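Local coordinates for beta-galactosidase (Geobacillus stearothermophilus, PDB 4OIF), which probably hydrolyses terminal non-reducing beta-D-galactose residues in beta-D-galactosides, as a zinc-binding, trimeric member of glycosyl hydrolase family 42, at residues L16-N22 / S356-W362; L39-H44 / F388-A392; A35-M40 / Q361-S365. One frame throughout, in Å; residues are numbered along the deposited sequence.

Interaction 1: L16-N22 / S356-W362; sequences LHGGDYN and SILYFQW
The imidazole of His17 reaches over to the phenol of Tyr359, the two rings meeting obliquely with centroids 5.2 Å apart and planes at 78°. With His17 chi1 at t and Tyr359 chi1 at m, His17 NE2 comes 2.5 Å from Tyr359 OH in a short hydrogen bond; His342 is a further partner of that hydroxyl. Beneath the rings two extended backbones run parallel, axes 4.2 Å apart at closest and 26° between directions, pairing Leu16 with Ser356, His17 with Ile357, Gly18 with Leu358 and Gly19 with Tyr359. The hydrogen-bond ladder runs Ile357 N to Leu16 O (2.8 Å), Gly18 N to Ile357 O (3.1 Å), Tyr359 N to Gly18 O (2.8 Å) and Asp20 N to Tyr359 O (2.9 Å). Such pairing of the first strand, 16-21, with the last, 356-359, closes a TIM barrel, the catalytic fold of this family. Gly18 (phi 158°) and Gly19 (phi 153°) have backbone angles that call for glycine, and a CB on Gly19 would also strike Tyr359 O. Leu16 and Leu358 share the face opposite His17 and Tyr359, with Leu16 CB 4.2 Å from Leu358 CD2. A cis peptide joins Phe360 to Gln361; beyond it, Trp362 N bonds Asp20 O at 2.8 Å and Asn22 ND2 bonds Gln361 OE1 at 2.9 Å. Tyr21 CD1 lies 3.6 Å from Trp362 CD1. Asp20 OD2 meets the edge of the Phe360 ring, 3.4 Å from CD1, and the Asp20 side chain lies about 4 Å from that of Glu322, the predicted nucleophile.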
loop_
_atom_site.group_PDB
_atom_site.type_symbol
_atom_site.label_atom_id
_atom_site.label_comp_id
_atom_site.label_asym_id
_atom_site.label_seq_id
_atom_site.Cartn_x
_atom_site.Cartn_y
_atom_site.Cartn_z
ATOM N N LEU A 16 6.454 -8.983 -42.237
ATOM C CA LEU A 16 5.126 -9.364 -41.783
ATOM C C LEU A 16 4.401 -8.138 -41.263
ATOM O O LEU A 16 4.978 -7.347 -40.546
ATOM C CB LEU A 16 5.196 -10.427 -40.687
ATOM C CG LEU A 16 6.297 -11.478 -40.830
ATOM C CD1 LEU A 16 6.191 -12.477 -39.694
ATOM C CD2 LEU A 16 6.224 -12.165 -42.194
ATOM N N HIS A 17 3.141 -7.974 -41.641
ATOM C CA HIS A 17 2.349 -6.886 -41.104
ATOM C C HIS A 17 0.963 -7.415 -40.788
ATOM O O HIS A 17 0.299 -7.979 -41.650
ATOM C CB HIS A 17 2.278 -5.724 -42.090
ATOM C CG HIS A 17 1.583 -4.515 -41.550
ATOM N ND1 HIS A 17 0.688 -3.779 -42.298
ATOM C CD2 HIS A 17 1.659 -3.906 -40.344
ATOM C CE1 HIS A 17 0.239 -2.768 -41.572
ATOM N NE2 HIS A 17 0.815 -2.819 -40.383
ATOM N N GLY A 18 0.529 -7.257 -39.544
ATOM C CA GLY A 18 -0.785 -7.756 -39.176
ATOM C C GLY A 18 -0.823 -7.960 -37.687
ATOM O O GLY A 18 -0.438 -7.059 -36.958
ATOM N N GLY A 19 -1.257 -9.131 -37.231
ATOM C CA GLY A 19 -1.293 -9.408 -35.802
ATOM C C GLY A 19 -2.334 -10.419 -35.321
ATOM O O GLY A 19 -2.881 -11.205 -36.098
ATOM N N ASP A 20 -2.600 -10.409 -34.021
ATOM C CA ASP A 20 -3.552 -11.349 -33.452
ATOM C C ASP A 20 -4.934 -11.177 -34.076
ATOM O O ASP A 20 -5.497 -10.075 -34.113
ATOM C CB ASP A 20 -3.635 -11.180 -31.935
ATOM C CG ASP A 20 -2.407 -11.723 -31.213
ATOM O OD1 ASP A 20 -1.293 -11.670 -31.778
ATOM O OD2 ASP A 20 -2.557 -12.216 -30.079
ATOM N N TYR A 21 -5.475 -12.271 -34.589
ATOM C CA TYR A 21 -6.789 -12.235 -35.214
ATOM C C TYR A 21 -7.678 -13.259 -34.503
ATOM O O TYR A 21 -7.313 -14.436 -34.390
ATOM C CB TYR A 21 -6.679 -12.503 -36.733
ATOM C CG TYR A 21 -8.007 -12.570 -37.451
ATOM C CD1 TYR A 21 -8.957 -11.579 -37.270
ATOM C CD2 TYR A 21 -8.306 -13.617 -38.317
ATOM C CE1 TYR A 21 -10.175 -11.626 -37.907
ATOM C CE2 TYR A 21 -9.531 -13.673 -38.965
ATOM C CZ TYR A 21 -10.462 -12.671 -38.749
ATOM O OH TYR A 21 -11.692 -12.691 -39.373
ATOM N N ASN A 22 -8.831 -12.806 -34.010
ATOM C CA ASN A 22 -9.701 -13.655 -33.186
ATOM C C ASN A 22 -11.124 -13.814 -33.700
ATOM O O ASN A 22 -12.075 -13.431 -33.019
ATOM C CB ASN A 22 -9.751 -13.109 -31.764
ATOM C CG ASN A 22 -8.399 -13.124 -31.104
ATOM O OD1 ASN A 22 -7.822 -14.188 -30.902
ATOM N ND2 ASN A 22 -7.879 -11.949 -30.769
ATOM N N SER A 356 9.141 -7.890 -38.681
ATOM C CA SER A 356 7.683 -7.820 -38.645
ATOM C C SER A 356 7.174 -6.610 -37.872
ATOM O O SER A 356 7.857 -6.093 -36.995
ATOM C CB SER A 356 7.096 -9.088 -38.024
ATOM O OG SER A 356 7.442 -9.187 -36.654
ATOM N N ILE A 357 5.976 -6.165 -38.234
ATOM C CA ILE A 357 5.158 -5.290 -37.416
ATOM C C ILE A 357 3.808 -5.989 -37.181
ATOM O O ILE A 357 2.942 -6.097 -38.079
ATOM C CB ILE A 357 4.956 -3.898 -38.056
ATOM C CG1 ILE A 357 6.306 -3.194 -38.275
ATOM C CG2 ILE A 357 4.059 -3.051 -37.180
ATOM C CD1 ILE A 357 7.073 -2.867 -36.999
ATOM N N LEU A 358 3.654 -6.494 -35.964
ATOM C CA LEU A 358 2.465 -7.233 -35.591
ATOM C C LEU A 358 1.817 -6.603 -34.353
ATOM O O LEU A 358 2.494 -6.161 -33.416
ATOM C CB LEU A 358 2.802 -8.710 -35.356
ATOM C CG LEU A 358 3.394 -9.435 -36.575
ATOM C CD1 LEU A 358 4.015 -10.796 -36.214
ATOM C CD2 LEU A 358 2.340 -9.595 -37.666
ATOM N N TYR A 359 0.492 -6.565 -34.383
ATOM C CA TYR A 359 -0.317 -5.904 -33.387
ATOM C C TYR A 359 -1.064 -6.872 -32.492
ATOM O O TYR A 359 -1.363 -8.022 -32.855
ATOM C CB TYR A 359 -1.356 -4.994 -34.053
ATOM C CG TYR A 359 -0.821 -4.102 -35.148
ATOM C CD1 TYR A 359 0.178 -3.168 -34.888
ATOM C CD2 TYR A 359 -1.336 -4.177 -36.444
ATOM C CE1 TYR A 359 0.662 -2.347 -35.895
ATOM C CE2 TYR A 359 -0.868 -3.359 -37.451
ATOM C CZ TYR A 359 0.132 -2.444 -37.172
ATOM O OH TYR A 359 0.603 -1.631 -38.175
ATOM N N PHE A 360 -1.376 -6.388 -31.306
ATOM C CA PHE A 360 -2.565 -6.861 -30.651
ATOM C C PHE A 360 -3.519 -5.684 -30.638
ATOM O O PHE A 360 -3.194 -4.646 -30.066
ATOM C CB PHE A 360 -2.312 -7.361 -29.231
ATOM C CG PHE A 360 -3.531 -7.979 -28.631
ATOM C CD1 PHE A 360 -3.785 -9.337 -28.791
ATOM C CD2 PHE A 360 -4.475 -7.189 -27.994
ATOM C CE1 PHE A 360 -4.934 -9.905 -28.283
ATOM C CE2 PHE A 360 -5.628 -7.747 -27.485
ATOM C CZ PHE A 360 -5.861 -9.106 -27.631
ATOM N N GLN A 361 -4.680 -5.817 -31.272
ATOM C CA GLN A 361 -5.073 -6.987 -32.047
ATOM C C GLN A 361 -5.658 -6.491 -33.376
ATOM O O GLN A 361 -5.578 -5.301 -33.677
ATOM C CB GLN A 361 -6.092 -7.845 -31.281
ATOM C CG GLN A 361 -7.353 -7.102 -30.868
ATOM C CD GLN A 361 -8.359 -7.990 -30.135
ATOM O OE1 GLN A 361 -8.534 -9.162 -30.468
ATOM N NE2 GLN A 361 -9.036 -7.422 -29.140
ATOM N N TRP A 362 -6.236 -7.382 -34.176
ATOM C CA TRP A 362 -6.834 -6.946 -35.431
ATOM C C TRP A 362 -8.107 -6.151 -35.185
ATOM O O TRP A 362 -8.244 -5.013 -35.638
ATOM C CB TRP A 362 -7.155 -8.126 -36.340
ATOM C CG TRP A 362 -8.038 -7.717 -37.482
ATOM C CD1 TRP A 362 -9.354 -8.039 -37.662
ATOM C CD2 TRP A 362 -7.680 -6.863 -38.578
ATOM N NE1 TRP A 362 -9.832 -7.457 -38.812
ATOM C CE2 TRP A 362 -8.824 -6.733 -39.395
ATOM C CE3 TRP A 362 -6.501 -6.200 -38.950
ATOM C CZ2 TRP A 362 -8.820 -5.972 -40.569
ATOM C CZ3 TRP A 362 -6.499 -5.446 -40.112
ATOM C CH2 TRP A 362 -7.653 -5.333 -40.902
#

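Interaction 2: L39-H44 / F388-A392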
loop_
_atom_site.group_PDB
_atom_site.type_symbol
_atom_site.label_atom_id
_atom_site.label_comp_id
_atom_site.label_asym_id
_atom_site.label_seq_id
_atom_site.Cartn_x
_atom_site.Cartn_y
_atom_site.Cartn_z
ATOM N N LEU A 39 -11.041 -5.287 -45.084
ATOM C CA LEU A 39 -10.258 -4.311 -44.329
ATOM C C LEU A 39 -8.793 -4.750 -44.217
ATOM O O LEU A 39 -7.882 -3.926 -44.117
ATOM C CB LEU A 39 -10.862 -4.091 -42.946
ATOM C CG LEU A 39 -12.321 -3.634 -42.942
ATOM C CD1 LEU A 39 -12.668 -2.881 -41.651
ATOM C CD2 LEU A 39 -12.662 -2.809 -44.175
ATOM N N MET A 40 -8.574 -6.057 -44.253
ATOM C CA MET A 40 -7.235 -6.592 -44.284
ATOM C C MET A 40 -6.568 -6.132 -45.561
ATOM O O MET A 40 -5.417 -5.685 -45.538
ATOM C CB MET A 40 -7.258 -8.110 -44.186
ATOM C CG MET A 40 -7.437 -8.600 -42.761
ATOM S SD MET A 40 -7.708 -10.371 -42.624
ATOM C CE MET A 40 -7.895 -10.528 -40.840
ATOM N N LYS A 41 -7.292 -6.191 -46.676
ATOM C CA LYS A 41 -6.715 -5.623 -47.895
ATOM C C LYS A 41 -6.454 -4.115 -47.748
ATOM O O LYS A 41 -5.360 -3.641 -48.037
ATOM C CB LYS A 41 -7.606 -5.906 -49.102
ATOM C CG LYS A 41 -7.819 -7.410 -49.325
ATOM C CD LYS A 41 -8.298 -7.713 -50.735
ATOM C CE LYS A 41 -9.490 -6.859 -51.116
ATOM N NZ LYS A 41 -9.998 -7.116 -52.491
ATOM N N LEU A 42 -7.429 -3.366 -47.249
ATOM C CA LEU A 42 -7.262 -1.916 -47.197
ATOM C C LEU A 42 -6.143 -1.460 -46.260
ATOM O O LEU A 42 -5.574 -0.384 -46.452
ATOM C CB LEU A 42 -8.576 -1.235 -46.802
ATOM C CG LEU A 42 -9.706 -1.393 -47.828
ATOM C CD1 LEU A 42 -11.011 -0.846 -47.283
ATOM C CD2 LEU A 42 -9.358 -0.724 -49.139
ATOM N N SER A 43 -5.815 -2.274 -45.262
ATOM C CA SER A 43 -4.791 -1.898 -44.280
ATOM C C SER A 43 -3.410 -2.427 -44.652
ATOM O O SER A 43 -2.428 -2.174 -43.948
ATOM C CB SER A 43 -5.180 -2.396 -42.882
ATOM O OG SER A 43 -5.388 -3.799 -42.879
ATOM N N HIS A 44 -3.350 -3.147 -45.767
ATOM C CA HIS A 44 -2.123 -3.787 -46.236
ATOM C C HIS A 44 -1.504 -4.629 -45.127
ATOM O O HIS A 44 -0.322 -4.505 -44.801
ATOM C CB HIS A 44 -1.125 -2.753 -46.749
ATOM C CG HIS A 44 -1.732 -1.736 -47.661
ATOM N ND1 HIS A 44 -1.699 -1.853 -49.035
ATOM C CD2 HIS A 44 -2.397 -0.587 -47.398
ATOM C CE1 HIS A 44 -2.311 -0.815 -49.576
ATOM N NE2 HIS A 44 -2.746 -0.034 -48.606
ATOM N N PHE A 388 -6.711 3.299 -38.210
ATOM C CA PHE A 388 -6.734 2.433 -39.391
ATOM C C PHE A 388 -5.835 2.996 -40.484
ATOM O O PHE A 388 -5.051 2.265 -41.102
ATOM C CB PHE A 388 -8.159 2.252 -39.934
ATOM C CG PHE A 388 -8.264 1.198 -41.015
ATOM C CD1 PHE A 388 -8.070 1.528 -42.354
ATOM C CD2 PHE A 388 -8.540 -0.126 -40.687
ATOM C CE1 PHE A 388 -8.152 0.564 -43.342
ATOM C CE2 PHE A 388 -8.625 -1.103 -41.671
ATOM C CZ PHE A 388 -8.430 -0.758 -43.002
ATOM N N GLN A 389 -5.937 4.302 -40.708
ATOM C CA GLN A 389 -5.166 4.941 -41.758
ATOM C C GLN A 389 -3.674 4.899 -41.450
ATOM O O GLN A 389 -2.872 4.612 -42.337
ATOM C CB GLN A 389 -5.645 6.382 -41.983
ATOM C CG GLN A 389 -7.015 6.480 -42.673
ATOM C CD GLN A 389 -7.111 5.621 -43.944
ATOM O OE1 GLN A 389 -6.207 5.624 -44.791
ATOM N NE2 GLN A 389 -8.212 4.881 -44.077
ATOM N N GLU A 390 -3.273 5.148 -40.208
ATOM C CA GLU A 390 -1.836 5.135 -39.967
ATOM C C GLU A 390 -1.294 3.705 -40.050
ATOM O O GLU A 390 -0.166 3.493 -40.519
ATOM C CB GLU A 390 -1.467 5.779 -38.628
ATOM C CG GLU A 390 0.053 5.901 -38.485
ATOM C CD GLU A 390 0.506 6.994 -37.529
ATOM O OE1 GLU A 390 -0.306 7.896 -37.203
ATOM O OE2 GLU A 390 1.687 6.942 -37.110
ATOM N N VAL A 391 -2.091 2.726 -39.624
ATOM C CA VAL A 391 -1.710 1.335 -39.858
ATOM C C VAL A 391 -1.527 1.054 -41.360
ATOM O O VAL A 391 -0.533 0.462 -41.767
ATOM C CB VAL A 391 -2.739 0.363 -39.263
ATOM C CG1 VAL A 391 -2.530 -1.046 -39.798
ATOM C CG2 VAL A 391 -2.641 0.381 -37.749
ATOM N N ALA A 392 -2.463 1.520 -42.177
ATOM C CA ALA A 392 -2.358 1.387 -43.630
ATOM C C ALA A 392 -1.087 2.033 -44.176
ATOM O O ALA A 392 -0.435 1.477 -45.048
ATOM C CB ALA A 392 -3.580 1.990 -44.306
#
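Phe388 has the largest area buried here, its chi1 at t carrying the ring across to the end of helix 30-42. The ring edge meets two residues of the last turn: CZ lies 3.4 Å from Leu39 O and 3.8 Å from Leu42 CB. Ser43 CB is 3.6 Å from the same CZ atom. Ser43 is the next most buried; its hydroxyl folds back on the helix, OG donating to Leu39 O at 2.8 Å. Ala392, one turn beyond Phe388, forms with Ser43 the closest CA pair of the contact, 4.1 Å apart, and its CA-H points at Ser43 O (CA to O 3.6 Å). Helix 30-42 gives way at His44, whose positive phi (52°) and the bond from its N to Lys41 O (3.1 Å) belong to a Schellman motif. In the barrel's outer layer, helix 386-399 thus packs beside the end of helix 30-42, with strand 16-21 inside them, where His17 touches Val391 and its ND1 is hydrogen-bonded to His44 O.

Interaction 3: A35-M40 / Q361-S365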
loop_
_atom_site.group_PDB
_atom_site.type_symbol
_atom_site.label_atom_id
_atom_site.label_comp_id
_atom_site.label_asym_id
_atom_site.label_seq_id
_atom_site.Cartn_x
_atom_site.Cartn_y
_atom_site.Cartn_z
ATOM N N ALA A 35 -16.111 -8.559 -43.512
ATOM C CA ALA A 35 -15.569 -7.214 -43.507
ATOM C C ALA A 35 -14.086 -7.259 -43.165
ATOM O O ALA A 35 -13.287 -6.505 -43.721
ATOM C CB ALA A 35 -16.333 -6.334 -42.521
ATOM N N ASP A 36 -13.733 -8.166 -42.259
ATOM C CA ASP A 36 -12.352 -8.397 -41.858
ATOM C C ASP A 36 -11.405 -8.553 -43.051
ATOM O O ASP A 36 -10.321 -7.976 -43.060
ATOM C CB ASP A 36 -12.262 -9.646 -40.968
ATOM C CG ASP A 36 -12.583 -9.351 -39.509
ATOM O OD1 ASP A 36 -12.467 -8.172 -39.105
ATOM O OD2 ASP A 36 -12.947 -10.296 -38.770
ATOM N N LEU A 37 -11.817 -9.328 -44.051
ATOM C CA LEU A 37 -10.945 -9.631 -45.179
ATOM C C LEU A 37 -10.711 -8.385 -46.047
ATOM O O LEU A 37 -9.565 -8.057 -46.412
ATOM C CB LEU A 37 -11.536 -10.783 -45.995
ATOM C CG LEU A 37 -11.687 -12.135 -45.269
ATOM C CD1 LEU A 37 -12.382 -13.213 -46.123
ATOM C CD2 LEU A 37 -10.334 -12.635 -44.773
ATOM N N GLU A 38 -11.798 -7.682 -46.346
ATOM C CA GLU A 38 -11.751 -6.432 -47.097
ATOM C C GLU A 38 -10.862 -5.416 -46.392
ATOM O O GLU A 38 -10.005 -4.775 -47.013
ATOM C CB GLU A 38 -13.167 -5.871 -47.283
ATOM C CG GLU A 38 -14.100 -6.824 -48.037
ATOM C CD GLU A 38 -15.573 -6.618 -47.729
ATOM O OE1 GLU A 38 -15.910 -5.720 -46.924
ATOM O OE2 GLU A 38 -16.399 -7.379 -48.284
ATOM N N LEU A 39 -11.041 -5.287 -45.084
ATOM C CA LEU A 39 -10.258 -4.311 -44.329
ATOM C C LEU A 39 -8.793 -4.750 -44.217
ATOM O O LEU A 39 -7.882 -3.926 -44.117
ATOM C CB LEU A 39 -10.862 -4.091 -42.946
ATOM C CG LEU A 39 -12.321 -3.634 -42.942
ATOM C CD1 LEU A 39 -12.668 -2.881 -41.651
ATOM C CD2 LEU A 39 -12.662 -2.809 -44.175
ATOM N N MET A 40 -8.574 -6.057 -44.253
ATOM C CA MET A 40 -7.235 -6.592 -44.284
ATOM C C MET A 40 -6.568 -6.132 -45.561
ATOM O O MET A 40 -5.417 -5.685 -45.538
ATOM C CB MET A 40 -7.258 -8.110 -44.186
ATOM C CG MET A 40 -7.437 -8.600 -42.761
ATOM S SD MET A 40 -7.708 -10.371 -42.624
ATOM C CE MET A 40 -7.895 -10.528 -40.840
ATOM N N GLN A 361 -4.680 -5.817 -31.272
ATOM C CA GLN A 361 -5.073 -6.987 -32.047
ATOM C C GLN A 361 -5.658 -6.491 -33.376
ATOM O O GLN A 361 -5.578 -5.301 -33.677
ATOM C CB GLN A 361 -6.092 -7.845 -31.281
ATOM C CG GLN A 361 -7.353 -7.102 -30.868
ATOM C CD GLN A 361 -8.359 -7.990 -30.135
ATOM O OE1 GLN A 361 -8.534 -9.162 -30.468
ATOM N NE2 GLN A 361 -9.036 -7.422 -29.140
ATOM N N TRP A 362 -6.236 -7.382 -34.176
ATOM C CA TRP A 362 -6.834 -6.946 -35.431
ATOM C C TRP A 362 -8.107 -6.151 -35.185
ATOM O O TRP A 362 -8.244 -5.013 -35.638
ATOM C CB TRP A 362 -7.155 -8.126 -36.340
ATOM C CG TRP A 362 -8.038 -7.717 -37.482
ATOM C CD1 TRP A 362 -9.354 -8.039 -37.662
ATOM C CD2 TRP A 362 -7.680 -6.863 -38.578
ATOM N NE1 TRP A 362 -9.832 -7.457 -38.812
ATOM C CE2 TRP A 362 -8.824 -6.733 -39.395
ATOM C CE3 TRP A 362 -6.501 -6.200 -38.950
ATOM C CZ2 TRP A 362 -8.820 -5.972 -40.569
ATOM C CZ3 TRP A 362 -6.499 -5.446 -40.112
ATOM C CH2 TRP A 362 -7.653 -5.333 -40.902
ATOM N N ARG A 363 -9.041 -6.777 -34.479
ATOM C CA ARG A 363 -10.329 -6.170 -34.189
ATOM C C ARG A 363 -10.605 -6.161 -32.685
ATOM O O ARG A 363 -10.427 -7.173 -32.009
ATOM C CB ARG A 363 -11.441 -6.919 -34.937
ATOM C CG ARG A 363 -12.810 -6.265 -34.842
ATOM C CD ARG A 363 -13.894 -7.082 -35.561
ATOM N NE ARG A 363 -13.806 -6.965 -37.017
ATOM C CZ ARG A 363 -14.349 -5.980 -37.739
ATOM N NH1 ARG A 363 -15.035 -4.990 -37.161
ATOM N NH2 ARG A 363 -14.194 -5.984 -39.053
ATOM N N LYS A 364 -11.046 -5.019 -32.170
ATOM C CA LYS A 364 -11.393 -4.891 -30.759
ATOM C C LYS A 364 -12.403 -5.930 -30.309
ATOM O O LYS A 364 -13.373 -6.226 -31.015
ATOM C CB LYS A 364 -11.941 -3.488 -30.458
ATOM C CG LYS A 364 -10.855 -2.408 -30.524
ATOM C CD LYS A 364 -11.338 -1.053 -30.040
ATOM C CE LYS A 364 -10.213 -0.030 -30.091
ATOM N NZ LYS A 364 -10.734 1.366 -29.973
ATOM N N SER A 365 -12.150 -6.486 -29.131
ATOM C CA SER A 365 -13.110 -7.340 -28.453
ATOM C C SER A 365 -14.358 -6.545 -28.114
ATOM O O SER A 365 -14.269 -5.422 -27.668
ATOM C CB SER A 365 -12.495 -7.933 -27.183
ATOM O OG SER A 365 -11.505 -8.885 -27.510
#
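Where the last strand of a TIM barrel runs out into a loop, the first helix of the outer layer can hold that loop by its side chains, and helix 30-42 does so here with the segment 361-365 that follows strand 356-359. A single carboxylate oxygen is the focus. Asp36 OD1 accepts Trp362 NE1 at 2.7 Å, and it also accepts both Arg363 NE and Arg363 NH2, each at 2.8 Å, the last two forming a salt bridge in which the oxygen lies near the guanidinium plane. The other oxygen, Asp36 OD2, is bonded to the hydroxyl of Tyr21, while Arg363 NH1 turns to Asn381. Consecutive residues of the loop therefore converge on one acid of the helix, although the nearest CA atoms, those of Asp36 and Arg363, stay 8.2 Å apart: long side chains bridge the gap. One turn further along the helix the contact becomes mainly apolar. Leu39 CB lies 3.7 Å from Trp362 CZ2, and Leu39 O meets the indole edge, 3.5 Å from CH2. Met40 lies over a face of the indole, its CG 3.9 Å from the centroid of the six-membered ring in a CH-pi contact; its SD, 5.2 Å from that centroid, makes a Met-aromatic contact. The indole is thus held by a hydrogen bond at its NH and by packing at its six-membered ring. Since Asp36, Trp362 and Arg363 are all buried, the carboxylate's charge is met by the guanidinium inside the protein, and the directional bonds to Asp36 constrain how Trp362 and Arg363 are oriented against the helix.

Overall arrangement
All three contacts are largely buried, yet they illustrate how chemistry changes from the wall of a barrel to its outer layer. Interaction 1 lies nearest the chain's centre and rests mainly on main-chain hydrogen bonds between strands; interactions 2 and 3 lie further out and depend mainly on side chains. Both use helix 30-42: interaction 2 packs its end against helix 386-399 by van der Waals contact, whereas interaction 3 ties its middle to a loop by a salt bridge and hydrogen bonds as well as packing on an indole. Trp362 belongs to interactions 1 and 3 and also touches Ser43 of interaction 2. Two further bonds, His17 ND1 to His44 O and Tyr21 OH to Asp36 OD2, connect strand 16-21 to both peripheral contacts.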